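Local coordinates for protein Exo-beta-1,4-mannosidase (Rhizomucor miehei, PDB 4LYP) that probably hydrolyses terminal beta-D-mannose residues from the non-reducing ends of beta-1,4-mannosides, as a TIM-barrel glycoside hydrolase of family 5 with transglycosylation activity, at residues A[56-62]-A[92-98]; A[85-89]-A[140-144]. One frame throughout, in Å; residues are numbered along the deposited sequence.

Interaction 1 of 2, residues A[56-62]-A[92-98]; sequences LIRGANY and GINNLRV. With GAI (guanidine), chain D.
Two neighbouring parallel strands of the TIM barrel, 57-61 and 95-98, pair here with their axes 4.7 Å apart and their directions diverging by 29°; helix 78-90 lies between them in sequence, making a beta-alpha-beta crossover. G59 faces N95, A60 faces L96 and N61 faces R97. The ladder runs from N94 N to R58 O, through A60 N to N95 O and R97 N to A60 O, and ends with Y62 N on R97 O, the straightest bond at 175°.

Before the ladder, the N94 side chain takes over the pairing. With chi1 at 74°, its CG sits between backbone N and carbonyl carbon, and the amide turns back on residues 56-58: N94 ND2 donates to L56 O (2.9 Å), while N94 OD1 accepts R58 N (2.8 Å) from above its carbonyl plane. L56 CD2 touches guanidine N3 at 3.3 Å. The R58 chain bends at its third torsion and lays one guanidinium face over N94 CB. R58 NH1 donates to G92 O at 2.8 Å, the oxygen lying off the guanidinium plane, and NH2 shares water 1 with N94 ND2.

On the opposite side of the sheet from N61 and R97, A60 CB packs against L96 CD2 at 3.9 Å and against I93; helix 78-90 covers L96. R97 extends beside N61 toward the probable active site, salt-bridged to E337 and bonded to Q234 and N237, the neighbour of pocket residue E238; N61 ND2 bonds to E336 O. The R97 guanidinium stands perpendicular to the N61 amide, and R97 NH1 meets N61 OD1 edge-on at 3.0 Å, while water 2 donates to that same oxygen and to R97 O.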
# COMPACT_ATOMS: atom_id res chain seq x y z
N LEU A 56 -4.78 4.55 16.31
CA LEU A 56 -3.51 3.99 15.86
C LEU A 56 -3.76 2.94 14.80
O LEU A 56 -4.75 2.22 14.77
CB LEU A 56 -2.71 3.43 17.03
CG LEU A 56 -2.14 4.50 18.01
CD1 LEU A 56 -1.48 3.82 19.18
CD2 LEU A 56 -1.05 5.33 17.37
N ILE A 57 -2.78 2.86 13.90
CA ILE A 57 -2.91 2.02 12.68
C ILE A 57 -2.33 0.62 12.88
O ILE A 57 -1.10 0.42 12.85
CB ILE A 57 -2.21 2.74 11.47
CG1 ILE A 57 -2.76 4.18 11.29
CG2 ILE A 57 -2.36 1.89 10.22
CD1 ILE A 57 -4.30 4.30 11.12
N ARG A 58 -3.25 -0.31 13.10
CA ARG A 58 -2.93 -1.73 13.21
C ARG A 58 -3.11 -2.33 11.83
O ARG A 58 -4.16 -2.93 11.51
CB ARG A 58 -3.88 -2.39 14.23
CG ARG A 58 -3.62 -1.93 15.67
CD ARG A 58 -4.70 -2.49 16.60
NE ARG A 58 -5.97 -1.75 16.52
CZ ARG A 58 -7.20 -2.31 16.57
NH1 ARG A 58 -7.38 -3.61 16.43
NH2 ARG A 58 -8.25 -1.50 16.74
N GLY A 59 -2.15 -2.06 10.92
CA GLY A 59 -2.45 -2.16 9.52
C GLY A 59 -1.83 -3.32 8.81
O GLY A 59 -0.85 -3.97 9.23
N ALA A 60 -2.41 -3.55 7.62
CA ALA A 60 -1.81 -4.49 6.62
C ALA A 60 -1.94 -3.90 5.23
O ALA A 60 -2.84 -3.04 5.00
CB ALA A 60 -2.53 -5.84 6.63
N ASN A 61 -1.16 -4.38 4.29
CA ASN A 61 -1.41 -4.12 2.86
C ASN A 61 -2.19 -5.31 2.28
O ASN A 61 -1.88 -6.48 2.53
CB ASN A 61 -0.10 -4.00 2.10
CG ASN A 61 0.52 -2.63 2.32
OD1 ASN A 61 0.19 -1.67 1.59
ND2 ASN A 61 1.40 -2.50 3.31
N TYR A 62 -3.20 -4.97 1.48
CA TYR A 62 -4.09 -5.96 0.83
C TYR A 62 -4.52 -5.38 -0.51
O TYR A 62 -5.72 -5.20 -0.80
CB TYR A 62 -5.28 -6.24 1.76
CG TYR A 62 -6.12 -7.47 1.39
CD1 TYR A 62 -5.52 -8.75 1.40
CD2 TYR A 62 -7.48 -7.36 1.13
CE1 TYR A 62 -6.26 -9.90 1.08
CE2 TYR A 62 -8.21 -8.50 0.87
CZ TYR A 62 -7.61 -9.73 0.83
OH TYR A 62 -8.41 -10.83 0.52
N GLY A 92 -6.19 -8.79 14.69
CA GLY A 92 -6.17 -7.48 15.30
C GLY A 92 -6.03 -6.32 14.31
O GLY A 92 -5.74 -5.19 14.75
N ILE A 93 -6.14 -6.56 13.00
CA ILE A 93 -5.93 -5.48 12.01
C ILE A 93 -7.16 -4.58 11.99
O ILE A 93 -8.31 -5.05 11.89
CB ILE A 93 -5.57 -6.11 10.64
CG1 ILE A 93 -4.13 -6.73 10.70
CG2 ILE A 93 -5.86 -5.19 9.46
CD1 ILE A 93 -3.90 -7.84 9.67
N ASN A 94 -6.90 -3.27 11.96
CA ASN A 94 -7.98 -2.28 11.86
C ASN A 94 -7.89 -1.44 10.57
O ASN A 94 -8.75 -0.55 10.39
CB ASN A 94 -8.09 -1.36 13.07
CG ASN A 94 -7.00 -0.32 13.13
OD1 ASN A 94 -5.98 -0.43 12.40
ND2 ASN A 94 -7.12 0.64 14.02
N ASN A 95 -6.92 -1.66 9.70
CA ASN A 95 -6.66 -0.76 8.60
C ASN A 95 -6.01 -1.53 7.47
O ASN A 95 -5.03 -2.25 7.69
CB ASN A 95 -5.70 0.39 9.07
CG ASN A 95 -5.41 1.41 7.99
OD1 ASN A 95 -4.35 1.36 7.35
ND2 ASN A 95 -6.34 2.33 7.76
N LEU A 96 -6.63 -1.44 6.26
CA LEU A 96 -6.02 -2.05 5.06
C LEU A 96 -5.68 -0.94 4.07
O LEU A 96 -6.49 -0.08 3.75
CB LEU A 96 -6.97 -3.03 4.35
CG LEU A 96 -7.47 -4.18 5.25
CD1 LEU A 96 -8.37 -5.08 4.41
CD2 LEU A 96 -6.31 -5.01 5.85
N ARG A 97 -4.43 -0.99 3.61
CA ARG A 97 -4.00 -0.18 2.44
C ARG A 97 -4.32 -1.01 1.21
O ARG A 97 -3.84 -2.13 1.08
CB ARG A 97 -2.53 0.19 2.59
CG ARG A 97 -2.03 1.01 1.42
CD ARG A 97 -0.72 1.68 1.78
NE ARG A 97 -0.11 2.36 0.61
CZ ARG A 97 0.88 1.90 -0.13
NH1 ARG A 97 1.32 0.66 -0.00
NH2 ARG A 97 1.38 2.69 -1.09
N VAL A 98 -5.16 -0.46 0.35
CA VAL A 98 -5.73 -1.19 -0.76
C VAL A 98 -5.45 -0.41 -2.06
O VAL A 98 -5.18 0.77 -2.03
CB VAL A 98 -7.23 -1.51 -0.57
CG1 VAL A 98 -7.41 -2.27 0.74
CG2 VAL A 98 -8.07 -0.27 -0.64
C GAI D . -2.06 9.10 18.72
N1 GAI D . -2.69 9.89 19.77
N2 GAI D . -0.92 9.24 17.87
N3 GAI D . -2.68 8.03 18.36
O HOH W 1 -8.48 1.37 16.62
O HOH W 2 -1.58 -2.08 -0.58

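Interaction 2 of 2, residues A[85-89]-A[140-144]; sequences IKQMA and RYNMT
Y141 lays one face of its ring over the backbone of K86, overlapping the first turn of segment 85-89. K86 CA stands 4.2 Å from the Y141 ring centroid and 23° off the normal, a CH-pi contact displaced toward the rim. The ring is also met obliquely by two side chains one helical turn apart: I85 CG2, in the modelled conformer, touches CD2 of Y141, and A89 CB touches CD1 of Y141 at 3.5 Å. The phenol end continues along K86, whose CB lies 3.5 Å from Y141 OH. K86 extends anti from its backbone nitrogen (chi1 -179°), then bends at chi4. Its aliphatic chain runs past the hydroxyl while NZ makes a salt bridge with E90 of its own helix.

M143 makes the second approach. Its chain is extended beyond CG, with chi2 and chi3 both near 180°, and this straight reach carries the terminal methyl to the helix backbone, where M143 CE lies 3.5 Å from I85 O. A89 N, which is hydrogen-bonded to that oxygen, lies equally close to CE. The methyl thus sits over the helix backbone and among apolar carbons, I85 CG2, M88 CB and A89 CB; no hydrogen bond joins the segments.

Between Y141 and M143 lies a Schellman motif that ends helix 125-140: N142, with positive phi, is its C-prime residue, with M143 N bonded to M138 O and N142 N to D139 O. The contact joins helix 78-90 to this connection into strand 144-148, with I85 also touching L134 and T137 of helix 125-140 and both I85 and M143 resting on L96 of strand 95-99.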
# COMPACT_ATOMS: atom_id res chain seq x y z
N ILE A 85 -10.24 -11.30 5.02
CA ILE A 85 -10.60 -10.15 5.89
C ILE A 85 -10.89 -10.59 7.31
O ILE A 85 -10.41 -10.00 8.27
CB ILE A 85 -11.81 -9.32 5.31
CG1 ILE A 85 -11.56 -8.81 3.92
CG2 ILE A 85 -12.10 -8.18 6.27
CD1 ILE A 85 -10.36 -7.93 3.78
N LYS A 86 -11.68 -11.67 7.44
CA LYS A 86 -11.96 -12.23 8.78
C LYS A 86 -10.67 -12.65 9.46
O LYS A 86 -10.43 -12.33 10.68
CB LYS A 86 -12.90 -13.41 8.60
CG LYS A 86 -13.28 -14.08 9.96
CD LYS A 86 -14.34 -15.19 9.67
CE LYS A 86 -14.76 -15.82 10.99
NZ LYS A 86 -13.78 -16.76 11.55
N GLN A 87 -9.72 -13.29 8.76
CA GLN A 87 -8.46 -13.65 9.36
C GLN A 87 -7.69 -12.45 9.85
O GLN A 87 -7.09 -12.42 10.94
CB GLN A 87 -7.54 -14.43 8.37
CG GLN A 87 -8.07 -15.79 8.01
CD GLN A 87 -7.35 -16.40 6.82
OE1 GLN A 87 -6.63 -15.72 6.04
NE2 GLN A 87 -7.57 -17.69 6.59
N MET A 88 -7.69 -11.38 9.04
CA MET A 88 -6.99 -10.17 9.42
C MET A 88 -7.68 -9.52 10.62
O MET A 88 -6.98 -9.05 11.55
CB MET A 88 -6.86 -9.22 8.21
CG MET A 88 -5.81 -9.71 7.24
SD MET A 88 -5.45 -8.52 5.93
CE MET A 88 -6.95 -8.61 4.92
N ALA A 89 -8.98 -9.54 10.70
CA ALA A 89 -9.69 -9.01 11.87
C ALA A 89 -9.30 -9.80 13.10
O ALA A 89 -9.03 -9.24 14.17
CB ALA A 89 -11.18 -9.09 11.67
N ARG A 140 -17.86 -4.26 7.78
CA ARG A 140 -18.37 -5.29 8.69
C ARG A 140 -17.37 -5.66 9.78
O ARG A 140 -17.76 -6.03 10.86
CB ARG A 140 -18.79 -6.48 7.78
CG ARG A 140 -20.16 -6.21 7.04
CD ARG A 140 -20.46 -7.14 5.86
NE ARG A 140 -21.84 -7.23 5.35
CZ ARG A 140 -22.76 -8.10 5.82
NH1 ARG A 140 -22.40 -8.84 6.86
NH2 ARG A 140 -24.03 -8.25 5.32
N TYR A 141 -16.08 -5.52 9.47
CA TYR A 141 -15.05 -5.84 10.44
C TYR A 141 -14.43 -4.60 11.09
O TYR A 141 -13.34 -4.67 11.71
CB TYR A 141 -13.93 -6.74 9.81
CG TYR A 141 -14.49 -8.13 9.57
CD1 TYR A 141 -14.55 -9.03 10.70
CD2 TYR A 141 -15.00 -8.53 8.33
CE1 TYR A 141 -15.04 -10.31 10.49
CE2 TYR A 141 -15.52 -9.76 8.15
CZ TYR A 141 -15.55 -10.68 9.22
OH TYR A 141 -16.03 -11.96 8.99
N ASN A 142 -15.05 -3.43 10.93
CA ASN A 142 -14.64 -2.19 11.54
C ASN A 142 -13.24 -1.79 11.15
O ASN A 142 -12.53 -1.22 11.95
CB ASN A 142 -14.82 -2.28 13.08
CG ASN A 142 -16.35 -2.28 13.46
OD1 ASN A 142 -17.11 -1.51 12.89
ND2 ASN A 142 -16.74 -3.08 14.43
N MET A 143 -12.86 -2.03 9.92
CA MET A 143 -11.60 -1.60 9.39
C MET A 143 -11.75 -0.29 8.60
O MET A 143 -12.82 -0.07 8.02
CB MET A 143 -10.99 -2.67 8.48
CG MET A 143 -10.68 -3.98 9.21
SD MET A 143 -10.07 -5.17 8.00
CE MET A 143 -9.81 -6.61 9.04
N THR A 144 -10.65 0.44 8.46
CA THR A 144 -10.66 1.59 7.54
C THR A 144 -9.66 1.31 6.41
O THR A 144 -8.75 0.47 6.53
CB THR A 144 -10.27 2.90 8.24
OG1 THR A 144 -8.96 2.76 8.86
CG2 THR A 144 -11.33 3.29 9.25

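Overall arrangement
Interactions 1 and 2 are successive layers of one side of the barrel, their centres 9 Å apart. The start of strand 95-99, with N94 just before it, joins them: N94 O to T144 N and L96 N to T144 O, each 2.9 Å, are probable hydrogen bonds extending the parallel sheet to strand 144-148. L96 CD1 packs on I85, linking the inner strands to helix 78-90. The centre of interaction 1 lies about 10 Å from the chain centre, that of interaction 2 about 17 Å. One guanidine touches L56; another, in the pocket of W153, E238, W293, N296 and E416, probably the active site, lies about 8 Å from the R97 side chain.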